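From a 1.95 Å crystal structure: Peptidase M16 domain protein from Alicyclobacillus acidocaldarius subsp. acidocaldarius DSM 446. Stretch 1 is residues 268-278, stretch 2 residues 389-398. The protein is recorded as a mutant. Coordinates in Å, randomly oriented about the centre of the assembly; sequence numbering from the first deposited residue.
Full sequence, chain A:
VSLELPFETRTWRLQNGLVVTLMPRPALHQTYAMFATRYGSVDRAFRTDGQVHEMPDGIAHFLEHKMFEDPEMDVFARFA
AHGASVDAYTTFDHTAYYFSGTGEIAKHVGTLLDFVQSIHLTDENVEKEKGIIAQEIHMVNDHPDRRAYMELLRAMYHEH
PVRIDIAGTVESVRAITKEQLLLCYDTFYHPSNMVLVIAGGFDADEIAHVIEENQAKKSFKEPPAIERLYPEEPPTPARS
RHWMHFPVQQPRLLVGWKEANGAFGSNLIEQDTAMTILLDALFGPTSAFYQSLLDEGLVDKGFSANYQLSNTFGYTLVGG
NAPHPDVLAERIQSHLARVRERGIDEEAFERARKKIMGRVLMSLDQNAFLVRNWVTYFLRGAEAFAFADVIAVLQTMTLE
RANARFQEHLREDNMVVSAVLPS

Stretch 1 268-278: LIEQDTAMTIL
Stretch 2 389-398: DVIAVLQTMT

How do the two backbones lie against each other? Residues 268-278 are helical throughout, within a helix that runs on at both ends; residues 389-396 close a second helix, and Met397 leaves helical phi/psi at -45/135. The axes approach to 9.8 Å and cross at -53°, with N-to-C directions 53° apart, so both chains advance through the contact in the same general sense. The register follows from the CA-CA distances: Ile269 to Val390 6.9 Å, Glu270 to Val393 6.3 Å, Thr273 to Leu394 7.1 Å and Ala274 to Met397 7.3 Å.

What fills the middle of the crossing? Val393 (chi1 173°, t) points toward the first helix and enters the space between Glu270 and Thr273, its CG1 lying 4.0 Å from Glu270 CG and 3.9 Å from Thr273 CG2. Thr273 (chi1 m) answers as a bump of its own: its CG2 reaches Leu394 CG at 3.8 Å. Its OG1 donates a hydrogen bond to Ile269 O at 2.8 Å, so the hydroxyl is satisfied within its own helix although it too lies along the contact. No hydrogen bond links the two stretches; the fit rests on shape, burying 480 Å² over both sides.

What closes the N-terminal side of the contact? Ile269, m at chi1 and t at chi2, points toward the second helix, and its CG2 meets Val390 CG2 at 4.1 Å. Val390 (chi1 t) leaves its helix sideways, with its other methyl, CG1, 4.2 Å from Thr273 OG1. The valine thus touches both Ile269 and Thr273, residues one helical turn apart.

Where does the small alanine matter? At the other end, Met397, a selenomethionine with the largest area covered in the contact, points toward the first helix with chi1 170° (t), chi2 83° (p) and chi3 143°. Its CE comes to 3.3 Å from Ala274 CA and 3.4 Å from Ala274 CB, tight packing that places the terminal methyl directly against the helix backbone at a short side chain. The same CE lies 3.9 Å from Ile277 CD1, while the Met397 SE is 4.3 Å from Glu270 OE2.

How does Ile277 complete the surface? With chi1 -63° (m) and chi2 153° (t), it points toward the second stretch, and its CD1 also packs 3.8 Å from Leu394 CD2. Leu394 (chi1 m, chi2 t) starts sideways, but its end comes nearer and meets that methyl; the same CD1 also touches Met397.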

# COMPACT_ATOMS: atom_id res chain seq x y z
N LEU A 268 -26.20 5.37 6.51
CA LEU A 268 -25.03 5.46 5.67
C LEU A 268 -24.16 4.22 5.86
O LEU A 268 -23.68 3.64 4.89
CB LEU A 268 -24.23 6.72 6.01
CG LEU A 268 -22.92 6.91 5.23
CD1 LEU A 268 -22.69 8.39 4.92
CD2 LEU A 268 -21.79 6.36 6.05
N ILE A 269 -23.98 3.81 7.11
CA ILE A 269 -23.21 2.61 7.45
C ILE A 269 -23.82 1.40 6.75
O ILE A 269 -23.11 0.54 6.18
CB ILE A 269 -23.13 2.35 8.97
CG1 ILE A 269 -22.22 3.36 9.71
CG2 ILE A 269 -22.65 0.90 9.24
CD1 ILE A 269 -22.44 3.46 11.28
N GLU A 270 -25.14 1.29 6.82
CA GLU A 270 -25.80 0.12 6.23
C GLU A 270 -25.65 0.12 4.70
O GLU A 270 -25.40 -0.92 4.08
CB GLU A 270 -27.30 0.09 6.64
CG GLU A 270 -28.04 -1.21 6.33
CD GLU A 270 -28.47 -1.34 4.85
OE1 GLU A 270 -28.49 -0.30 4.14
OE2 GLU A 270 -28.78 -2.48 4.42
N GLN A 271 -25.87 1.26 4.09
CA GLN A 271 -25.86 1.34 2.61
C GLN A 271 -24.43 1.15 2.06
O GLN A 271 -24.24 0.48 1.05
CB GLN A 271 -26.43 2.69 2.19
CG GLN A 271 -26.70 2.84 0.71
CD GLN A 271 -27.51 4.08 0.44
OE1 GLN A 271 -28.65 4.18 0.86
NE2 GLN A 271 -26.92 5.03 -0.26
N ASP A 272 -23.45 1.74 2.73
CA ASP A 272 -22.02 1.56 2.37
C ASP A 272 -21.57 0.08 2.50
O ASP A 272 -20.90 -0.49 1.61
CB ASP A 272 -21.18 2.49 3.25
CG ASP A 272 -19.74 2.68 2.76
OD1 ASP A 272 -19.45 2.57 1.55
OD2 ASP A 272 -18.88 2.96 3.63
N THR A 273 -21.97 -0.56 3.59
CA THR A 273 -21.62 -1.95 3.82
C THR A 273 -22.28 -2.86 2.80
O THR A 273 -21.64 -3.72 2.21
CB THR A 273 -21.99 -2.40 5.24
OG1 THR A 273 -21.32 -1.55 6.16
CG2 THR A 273 -21.56 -3.83 5.50
N ALA A 274 -23.56 -2.61 2.55
CA ALA A 274 -24.30 -3.35 1.57
C ALA A 274 -23.67 -3.23 0.16
O ALA A 274 -23.60 -4.21 -0.57
CB ALA A 274 -25.75 -2.89 1.54
N MSE A 275 -23.22 -2.05 -0.22
CA MSE A 275 -22.57 -1.90 -1.53
C MSE A 275 -21.21 -2.63 -1.58
O MSE A 275 -20.80 -3.13 -2.64
CB MSE A 275 -22.40 -0.42 -1.88
CG MSE A 275 -23.68 0.29 -2.24
SE MSE A 275 -24.61 -0.53 -3.70
CE MSE A 275 -23.30 -0.13 -5.12
N THR A 276 -20.49 -2.68 -0.47
CA THR A 276 -19.18 -3.33 -0.48
C THR A 276 -19.41 -4.80 -0.87
O THR A 276 -18.69 -5.33 -1.74
CB THR A 276 -18.46 -3.18 0.88
OG1 THR A 276 -18.28 -1.78 1.15
CG2 THR A 276 -17.10 -3.85 0.91
N ILE A 277 -20.43 -5.43 -0.26
CA ILE A 277 -20.74 -6.83 -0.53
C ILE A 277 -21.20 -7.00 -1.97
O ILE A 277 -20.69 -7.86 -2.68
CB ILE A 277 -21.80 -7.41 0.42
CG1 ILE A 277 -21.29 -7.40 1.86
CG2 ILE A 277 -22.15 -8.85 0.00
CD1 ILE A 277 -22.41 -7.33 2.91
N LEU A 278 -22.14 -6.14 -2.39
CA LEU A 278 -22.72 -6.23 -3.74
C LEU A 278 -21.71 -6.06 -4.87
O LEU A 278 -21.72 -6.83 -5.82
CB LEU A 278 -23.86 -5.22 -3.88
CG LEU A 278 -24.77 -5.31 -5.09
CD1 LEU A 278 -25.34 -6.70 -5.29
CD2 LEU A 278 -25.90 -4.27 -4.99
N ASP A 389 -21.36 -2.29 15.03
CA ASP A 389 -22.46 -1.85 14.18
C ASP A 389 -22.22 -2.35 12.74
O ASP A 389 -23.18 -2.75 12.06
CB ASP A 389 -22.59 -0.31 14.12
CG ASP A 389 -22.97 0.35 15.48
OD1 ASP A 389 -23.46 -0.33 16.41
OD2 ASP A 389 -22.80 1.60 15.55
N VAL A 390 -20.97 -2.28 12.27
CA VAL A 390 -20.60 -2.73 10.93
C VAL A 390 -20.70 -4.25 10.87
O VAL A 390 -21.40 -4.81 10.02
CB VAL A 390 -19.18 -2.25 10.54
CG1 VAL A 390 -18.72 -2.79 9.16
CG2 VAL A 390 -19.14 -0.73 10.56
N ILE A 391 -20.09 -4.92 11.83
CA ILE A 391 -20.15 -6.37 11.87
C ILE A 391 -21.60 -6.84 11.85
O ILE A 391 -21.94 -7.76 11.10
CB ILE A 391 -19.42 -6.94 13.10
CG1 ILE A 391 -17.93 -6.66 12.99
CG2 ILE A 391 -19.72 -8.43 13.26
CD1 ILE A 391 -17.20 -7.38 11.80
N ALA A 392 -22.45 -6.22 12.66
CA ALA A 392 -23.84 -6.64 12.73
C ALA A 392 -24.59 -6.49 11.39
O ALA A 392 -25.42 -7.33 11.06
CB ALA A 392 -24.60 -5.92 13.89
N VAL A 393 -24.29 -5.44 10.61
CA VAL A 393 -24.88 -5.31 9.27
C VAL A 393 -24.37 -6.44 8.35
O VAL A 393 -25.14 -7.00 7.58
CB VAL A 393 -24.63 -3.90 8.65
CG1 VAL A 393 -25.11 -3.86 7.19
CG2 VAL A 393 -25.36 -2.84 9.47
N LEU A 394 -23.10 -6.81 8.47
CA LEU A 394 -22.52 -7.89 7.69
C LEU A 394 -23.16 -9.25 8.00
O LEU A 394 -23.28 -10.07 7.10
CB LEU A 394 -21.01 -7.99 7.90
CG LEU A 394 -20.17 -6.92 7.20
CD1 LEU A 394 -18.86 -6.67 7.92
CD2 LEU A 394 -19.92 -7.32 5.76
N GLN A 395 -23.57 -9.46 9.26
CA GLN A 395 -24.22 -10.69 9.71
C GLN A 395 -25.67 -10.80 9.28
O GLN A 395 -26.15 -11.88 8.97
CB GLN A 395 -24.21 -10.79 11.24
CG GLN A 395 -22.85 -11.00 11.88
CD GLN A 395 -22.91 -10.88 13.40
OE1 GLN A 395 -23.68 -10.08 13.95
NE2 GLN A 395 -22.09 -11.66 14.08
N THR A 396 -26.37 -9.66 9.30
CA THR A 396 -27.83 -9.65 9.16
C THR A 396 -28.30 -9.26 7.75
O THR A 396 -29.45 -9.50 7.38
CB THR A 396 -28.44 -8.69 10.20
OG1 THR A 396 -27.93 -7.37 9.98
CG2 THR A 396 -28.09 -9.15 11.61
N MSE A 397 -27.41 -8.67 6.97
CA MSE A 397 -27.70 -8.37 5.57
C MSE A 397 -28.37 -9.57 4.84
O MSE A 397 -27.94 -10.72 5.02
CB MSE A 397 -26.39 -8.01 4.92
CG MSE A 397 -26.46 -7.92 3.49
SE MSE A 397 -27.10 -6.22 3.00
CE MSE A 397 -25.87 -6.27 1.51
N THR A 398 -29.42 -9.31 4.05
CA THR A 398 -30.17 -10.38 3.35
C THR A 398 -30.09 -10.29 1.81
O THR A 398 -29.79 -9.24 1.27
CB THR A 398 -31.69 -10.37 3.75
OG1 THR A 398 -32.29 -9.14 3.31
CG2 THR A 398 -31.84 -10.48 5.25